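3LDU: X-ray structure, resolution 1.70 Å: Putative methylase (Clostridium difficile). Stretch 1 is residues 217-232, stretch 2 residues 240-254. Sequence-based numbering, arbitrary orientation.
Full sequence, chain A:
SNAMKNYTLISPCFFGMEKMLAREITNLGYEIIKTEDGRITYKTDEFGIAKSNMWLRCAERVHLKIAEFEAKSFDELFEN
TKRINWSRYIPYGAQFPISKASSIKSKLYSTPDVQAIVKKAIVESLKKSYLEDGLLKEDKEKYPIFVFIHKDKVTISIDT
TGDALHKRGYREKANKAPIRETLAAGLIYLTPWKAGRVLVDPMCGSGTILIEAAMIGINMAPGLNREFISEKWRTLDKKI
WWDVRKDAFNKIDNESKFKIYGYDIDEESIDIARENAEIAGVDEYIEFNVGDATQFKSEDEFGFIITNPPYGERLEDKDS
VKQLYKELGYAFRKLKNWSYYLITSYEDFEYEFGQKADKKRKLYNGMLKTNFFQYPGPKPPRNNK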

# COMPACT_ATOMS: atom_id res chain seq x y z
N GLY A 217 0.23 5.56 -14.83
CA GLY A 217 0.33 5.94 -16.23
C GLY A 217 1.34 7.02 -16.59
O GLY A 217 1.96 6.95 -17.66
N ILE A 218 1.50 8.03 -15.74
CA ILE A 218 2.50 9.06 -16.01
C ILE A 218 3.79 8.84 -15.22
O ILE A 218 4.66 9.69 -15.19
N ASN A 219 3.90 7.67 -14.58
CA ASN A 219 5.07 7.32 -13.77
C ASN A 219 5.36 8.35 -12.68
O ASN A 219 6.51 8.73 -12.45
N MSE A 220 4.31 8.81 -12.02
CA MSE A 220 4.46 9.69 -10.87
C MSE A 220 4.63 8.85 -9.60
O MSE A 220 3.77 8.05 -9.27
N ALA A 221 5.74 9.04 -8.91
CA ALA A 221 6.03 8.24 -7.72
C ALA A 221 5.00 8.52 -6.65
O ALA A 221 4.62 9.68 -6.44
N PRO A 222 4.55 7.47 -5.93
CA PRO A 222 3.52 7.66 -4.89
C PRO A 222 3.96 8.63 -3.80
O PRO A 222 3.13 9.37 -3.28
N GLY A 223 5.25 8.64 -3.48
CA GLY A 223 5.74 9.45 -2.36
C GLY A 223 6.14 10.87 -2.71
O GLY A 223 6.69 11.59 -1.87
N LEU A 224 5.86 11.29 -3.94
CA LEU A 224 6.38 12.55 -4.47
C LEU A 224 5.89 13.77 -3.71
O LEU A 224 6.63 14.75 -3.54
N ASN A 225 4.66 13.73 -3.23
CA ASN A 225 4.08 14.89 -2.56
C ASN A 225 3.84 14.69 -1.07
O ASN A 225 2.94 15.31 -0.50
N ARG A 226 4.64 13.83 -0.43
CA ARG A 226 4.55 13.68 1.01
C ARG A 226 5.94 13.56 1.64
O ARG A 226 6.95 13.47 0.94
N GLU A 227 5.98 13.56 2.97
CA GLU A 227 7.26 13.42 3.65
C GLU A 227 7.35 12.13 4.47
O GLU A 227 6.35 11.45 4.71
N PHE A 228 8.57 11.78 4.85
CA PHE A 228 8.83 10.52 5.53
C PHE A 228 9.67 10.79 6.75
O PHE A 228 10.54 11.67 6.74
N ILE A 229 9.39 10.06 7.83
CA ILE A 229 10.09 10.31 9.10
C ILE A 229 11.62 10.20 8.96
O ILE A 229 12.33 10.96 9.61
N SER A 230 12.12 9.30 8.12
CA SER A 230 13.57 9.09 7.99
C SER A 230 14.31 10.21 7.26
O SER A 230 15.55 10.24 7.23
N GLU A 231 13.55 11.13 6.66
CA GLU A 231 14.17 12.28 6.02
C GLU A 231 14.85 13.18 7.05
O GLU A 231 15.72 13.98 6.70
N LYS A 232 14.44 13.06 8.31
CA LYS A 232 15.06 13.85 9.38
C LYS A 232 16.24 13.14 10.07
O LYS A 232 16.91 13.74 10.92
N ILE A 240 21.07 11.73 -0.43
CA ILE A 240 20.40 10.58 -1.04
C ILE A 240 18.90 10.82 -1.16
O ILE A 240 18.35 10.69 -2.26
N TRP A 241 18.25 11.19 -0.06
CA TRP A 241 16.82 11.51 -0.11
C TRP A 241 16.57 12.63 -1.11
O TRP A 241 15.59 12.60 -1.86
N TRP A 242 17.47 13.61 -1.14
CA TRP A 242 17.29 14.73 -2.05
C TRP A 242 17.37 14.31 -3.52
O TRP A 242 16.50 14.67 -4.32
N ASP A 243 18.40 13.55 -3.87
CA ASP A 243 18.59 13.09 -5.24
C ASP A 243 17.45 12.17 -5.68
O ASP A 243 17.01 12.22 -6.83
N VAL A 244 16.96 11.35 -4.76
CA VAL A 244 15.84 10.46 -5.05
C VAL A 244 14.55 11.22 -5.36
O VAL A 244 13.83 10.88 -6.30
N ARG A 245 14.25 12.27 -4.59
CA ARG A 245 13.09 13.11 -4.91
C ARG A 245 13.22 13.84 -6.23
O ARG A 245 12.26 13.92 -7.00
N LYS A 246 14.38 14.43 -6.48
CA LYS A 246 14.60 15.15 -7.74
C LYS A 246 14.50 14.18 -8.92
O LYS A 246 13.94 14.52 -9.96
N ASP A 247 15.06 12.99 -8.75
CA ASP A 247 15.01 11.95 -9.77
C ASP A 247 13.56 11.60 -10.06
O ASP A 247 13.16 11.48 -11.22
N ALA A 248 12.76 11.45 -9.00
CA ALA A 248 11.35 11.10 -9.19
C ALA A 248 10.60 12.19 -9.94
O ALA A 248 9.78 11.90 -10.81
N PHE A 249 10.88 13.45 -9.61
CA PHE A 249 10.23 14.54 -10.32
C PHE A 249 10.55 14.49 -11.82
O PHE A 249 9.67 14.67 -12.67
N ASN A 250 11.81 14.21 -12.13
CA ASN A 250 12.29 14.17 -13.51
C ASN A 250 11.76 12.97 -14.30
O ASN A 250 11.77 12.98 -15.53
N LYS A 251 11.31 11.95 -13.58
CA LYS A 251 10.82 10.73 -14.22
C LYS A 251 9.35 10.80 -14.60
O LYS A 251 8.84 9.92 -15.28
N ILE A 252 8.65 11.85 -14.15
CA ILE A 252 7.25 12.04 -14.54
C ILE A 252 7.15 12.18 -16.05
O ILE A 252 7.87 12.98 -16.66
N ASP A 253 6.26 11.40 -16.66
CA ASP A 253 6.07 11.44 -18.11
C ASP A 253 5.18 12.62 -18.47
O ASP A 253 3.96 12.55 -18.36
N ASN A 254 5.81 13.72 -18.89
CA ASN A 254 5.10 14.96 -19.15
C ASN A 254 4.64 15.08 -20.60
O ASN A 254 3.86 15.96 -20.94

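The contact is a loop ending in a 3-10 segment, laid along one side of a helix, polar and aromatic around Arg 245 and Trp 241, aliphatic around Ala 248 and Ile 252, and closed by a backbone hydrogen bond beyond the helix; together the two stretches bury 779 Å².

The Arg 245 CA-to-CB bond points sideways, but chi1 m followed by chi2 and chi3 near t extends the chain until the guanidinium reaches the loop. Arg 245 NH2 donates to Arg 226 O at 2.4 Å (very short); Arg 245 NH1 reaches the same oxygen at 2.9 Å with a weak angle of 122°. Arg 245 NH1 also makes a weak hydrogen bond to Gly 223 O at 3.1 Å. Glu 231, with chi1 m and chi2 t, supplies the counter-charge: Arg 245 NH2 lies 2.9 Å from Glu 231 OE1 (151°) and Arg 245 NE 3.1 Å from Glu 231 OE2 (157°), so the salt bridge is bidentate. Because Glu 231 OE1 also accepts from Phe 228 N at 2.9 Å, the carboxylate is tied to its own stretch as well.

The aliphatic part of Glu 231 covers Trp 241: Glu 231 CG sits 3.5 Å from the centroid of the Trp 241 five-membered ring and 9° off the normal, a CH-pi contact over the face. Trp 241 points toward the loop with chi1 between wells at -104°. At the ring edge, Trp 241 NE1 donates weakly to Ser 230 OG at 3.4 Å. Phe 228, chi1 m, also points toward the helix; its ring and the Trp 241 six-membered ring are inclined by 18° with centroids 5.0 Å apart, slid so that they barely overlap. The closest atoms, Phe 228 CD2 and Trp 241 CH2, are 3.2 Å apart.

Farther along, Ala 221 CB meets Ala 248 CB at 3.9 Å. Leu 224 starts away from the helix, but chi1 t and chi2 p bring its end back: Leu 224 CD1 lies 3.7 Å from Ala 248 CB, and Leu 224 CD2 3.5 Å from Ile 252 CD1. Ile 252 (m, t) also receives the selenomethionine Met 220, whose CE is 4.0 Å from Ile 252 CD1.

Water 1 bridges the backbones, donating to Asn 219 O (2.8 Å) and Ala 248 O (2.6 Å) and accepting from Ala 221 N (2.8 Å). Beyond it, Asp 253 N donates to Ile 218 O at 2.8 Å and 177°, while Asn 219 ND2, chi1 t, bonds weakly to Lys 251 O at 3.4 Å.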

# COMPACT_ATOMS: atom_id res chain seq x y z
CB ILE A 218 1.95 10.48 -15.74
CG1 ILE A 218 1.54 10.64 -14.27
CG2 ILE A 218 0.78 10.78 -16.67
CD1 ILE A 218 1.23 12.09 -13.89
CB ASN A 219 6.31 7.13 -14.66
CG ASN A 219 7.40 6.31 -13.99
OD1 ASN A 219 7.12 5.38 -13.23
ND2 ASN A 219 8.65 6.64 -14.27
CB MSE A 220 3.24 10.59 -10.71
CG MSE A 220 3.32 11.49 -9.49
SE MSE A 220 1.70 12.57 -9.30
CE MSE A 220 1.96 13.68 -10.88
CB ALA A 221 7.45 8.59 -7.20
CB PRO A 222 3.32 6.25 -4.31
CG PRO A 222 4.49 5.45 -4.80
CD PRO A 222 4.87 6.05 -6.12
CB LEU A 224 6.04 12.68 -5.96
CG LEU A 224 6.81 13.66 -6.84
CD1 LEU A 224 8.33 13.44 -6.79
CD2 LEU A 224 6.28 13.56 -8.27
CB ASN A 225 2.78 15.33 -3.25
CG ASN A 225 3.03 15.92 -4.62
OD1 ASN A 225 3.94 16.73 -4.81
ND2 ASN A 225 2.21 15.52 -5.59
CB ARG A 226 3.69 12.48 1.40
CG ARG A 226 4.15 11.15 0.81
CD ARG A 226 3.61 10.01 1.65
NE ARG A 226 4.28 9.96 2.95
CZ ARG A 226 3.91 9.17 3.96
NH1 ARG A 226 2.86 8.37 3.85
NH2 ARG A 226 4.59 9.19 5.11
CB GLU A 227 7.61 14.66 4.46
CG GLU A 227 6.65 15.02 5.56
CD GLU A 227 6.98 16.40 6.14
OE1 GLU A 227 7.70 16.47 7.16
OE2 GLU A 227 6.54 17.40 5.54
CB PHE A 228 9.55 9.57 4.58
CG PHE A 228 8.78 9.31 3.33
CD1 PHE A 228 7.82 8.32 3.31
CD2 PHE A 228 8.99 10.07 2.20
CE1 PHE A 228 7.08 8.08 2.15
CE2 PHE A 228 8.27 9.83 1.05
CZ PHE A 228 7.31 8.84 1.03
CB ILE A 229 9.57 9.37 10.21
CG1 ILE A 229 9.98 9.88 11.59
CG2 ILE A 229 10.07 7.93 10.00
CD1 ILE A 229 9.47 11.28 11.90
CB SER A 230 13.88 7.76 7.30
OG SER A 230 13.20 7.68 6.05
CB GLU A 231 13.15 13.08 5.20
CG GLU A 231 12.68 12.35 3.96
CD GLU A 231 11.77 13.22 3.13
OE1 GLU A 231 10.55 13.25 3.42
OE2 GLU A 231 12.27 13.87 2.18
CB LYS A 232 14.03 14.27 10.43
CG LYS A 232 12.84 15.03 9.86
CD LYS A 232 11.86 15.40 10.96
CE LYS A 232 10.67 16.17 10.43
NZ LYS A 232 11.08 17.44 9.78
CB ILE A 240 20.70 9.28 -0.29
CG1 ILE A 240 22.13 8.83 -0.61
CG2 ILE A 240 19.73 8.19 -0.70
CD1 ILE A 240 22.55 7.56 0.09
CB TRP A 241 16.28 11.90 1.27
CG TRP A 241 15.45 10.82 1.96
CD1 TRP A 241 15.75 10.16 3.12
CD2 TRP A 241 14.19 10.29 1.52
NE1 TRP A 241 14.76 9.26 3.43
CE2 TRP A 241 13.79 9.31 2.46
CE3 TRP A 241 13.36 10.54 0.42
CZ2 TRP A 241 12.60 8.60 2.34
CZ3 TRP A 241 12.18 9.82 0.29
CH2 TRP A 241 11.82 8.86 1.25
CB TRP A 242 18.30 15.85 -1.75
CG TRP A 242 17.72 17.18 -2.04
CD1 TRP A 242 16.83 17.87 -1.26
CD2 TRP A 242 17.95 17.98 -3.20
NE1 TRP A 242 16.50 19.06 -1.87
CE2 TRP A 242 17.17 19.15 -3.06
CE3 TRP A 242 18.74 17.83 -4.34
CZ2 TRP A 242 17.16 20.16 -4.01
CZ3 TRP A 242 18.73 18.84 -5.29
CH2 TRP A 242 17.95 19.99 -5.12
CB ASP A 243 19.93 12.36 -5.37
CG ASP A 243 21.12 13.31 -5.30
OD1 ASP A 243 20.89 14.53 -5.36
OD2 ASP A 243 22.26 12.83 -5.20
CB VAL A 244 15.61 9.42 -3.94
CG1 VAL A 244 14.25 8.73 -4.11
CG2 VAL A 244 16.74 8.40 -3.94
CB ARG A 245 12.85 14.15 -3.82
CG ARG A 245 12.14 13.61 -2.62
CD ARG A 245 11.41 14.71 -1.88
NE ARG A 245 10.93 14.19 -0.60
CZ ARG A 245 9.70 13.75 -0.38
NH1 ARG A 245 8.78 13.79 -1.35
NH2 ARG A 245 9.38 13.29 0.82
CB LYS A 246 15.97 15.84 -7.74
CG LYS A 246 16.09 16.91 -8.81
CD LYS A 246 15.21 18.12 -8.51
CE LYS A 246 15.72 18.88 -7.29
NZ LYS A 246 14.96 20.14 -7.04
CB ASP A 247 15.76 10.70 -9.28
CG ASP A 247 15.70 9.55 -10.27
OD1 ASP A 247 16.08 9.75 -11.44
OD2 ASP A 247 15.29 8.44 -9.86
CB ALA A 248 10.67 10.78 -7.86
CB PHE A 249 10.62 15.90 -9.73
CG PHE A 249 9.99 17.05 -10.43
CD1 PHE A 249 8.66 17.36 -10.21
CD2 PHE A 249 10.72 17.83 -11.32
CE1 PHE A 249 8.06 18.43 -10.86
CE2 PHE A 249 10.13 18.89 -11.98
CZ PHE A 249 8.80 19.19 -11.75
CB ASN A 250 13.83 14.18 -13.54
CG ASN A 250 14.42 15.51 -13.09
OD1 ASN A 250 15.51 15.55 -12.52
ND2 ASN A 250 13.71 16.60 -13.35
CB LYS A 251 11.07 9.51 -13.34
CG LYS A 251 12.54 9.15 -13.17
CD LYS A 251 12.86 7.82 -13.83
CE LYS A 251 14.10 7.16 -13.22
NZ LYS A 251 15.38 7.81 -13.62
CB ILE A 252 6.63 13.28 -13.89
CG1 ILE A 252 6.50 13.08 -12.38
CG2 ILE A 252 5.26 13.56 -14.50
CD1 ILE A 252 5.81 14.23 -11.68
CB ASP A 253 5.48 10.12 -18.60
CG ASP A 253 5.36 10.06 -20.11
OD1 ASP A 253 5.42 11.12 -20.77
OD2 ASP A 253 5.20 8.94 -20.64
CB ASN A 254 5.99 16.16 -18.80
CG ASN A 254 5.93 16.52 -17.33
OD1 ASN A 254 6.95 16.80 -16.70
ND2 ASN A 254 4.72 16.52 -16.77
O HOH W 1 7.75 10.27 -10.49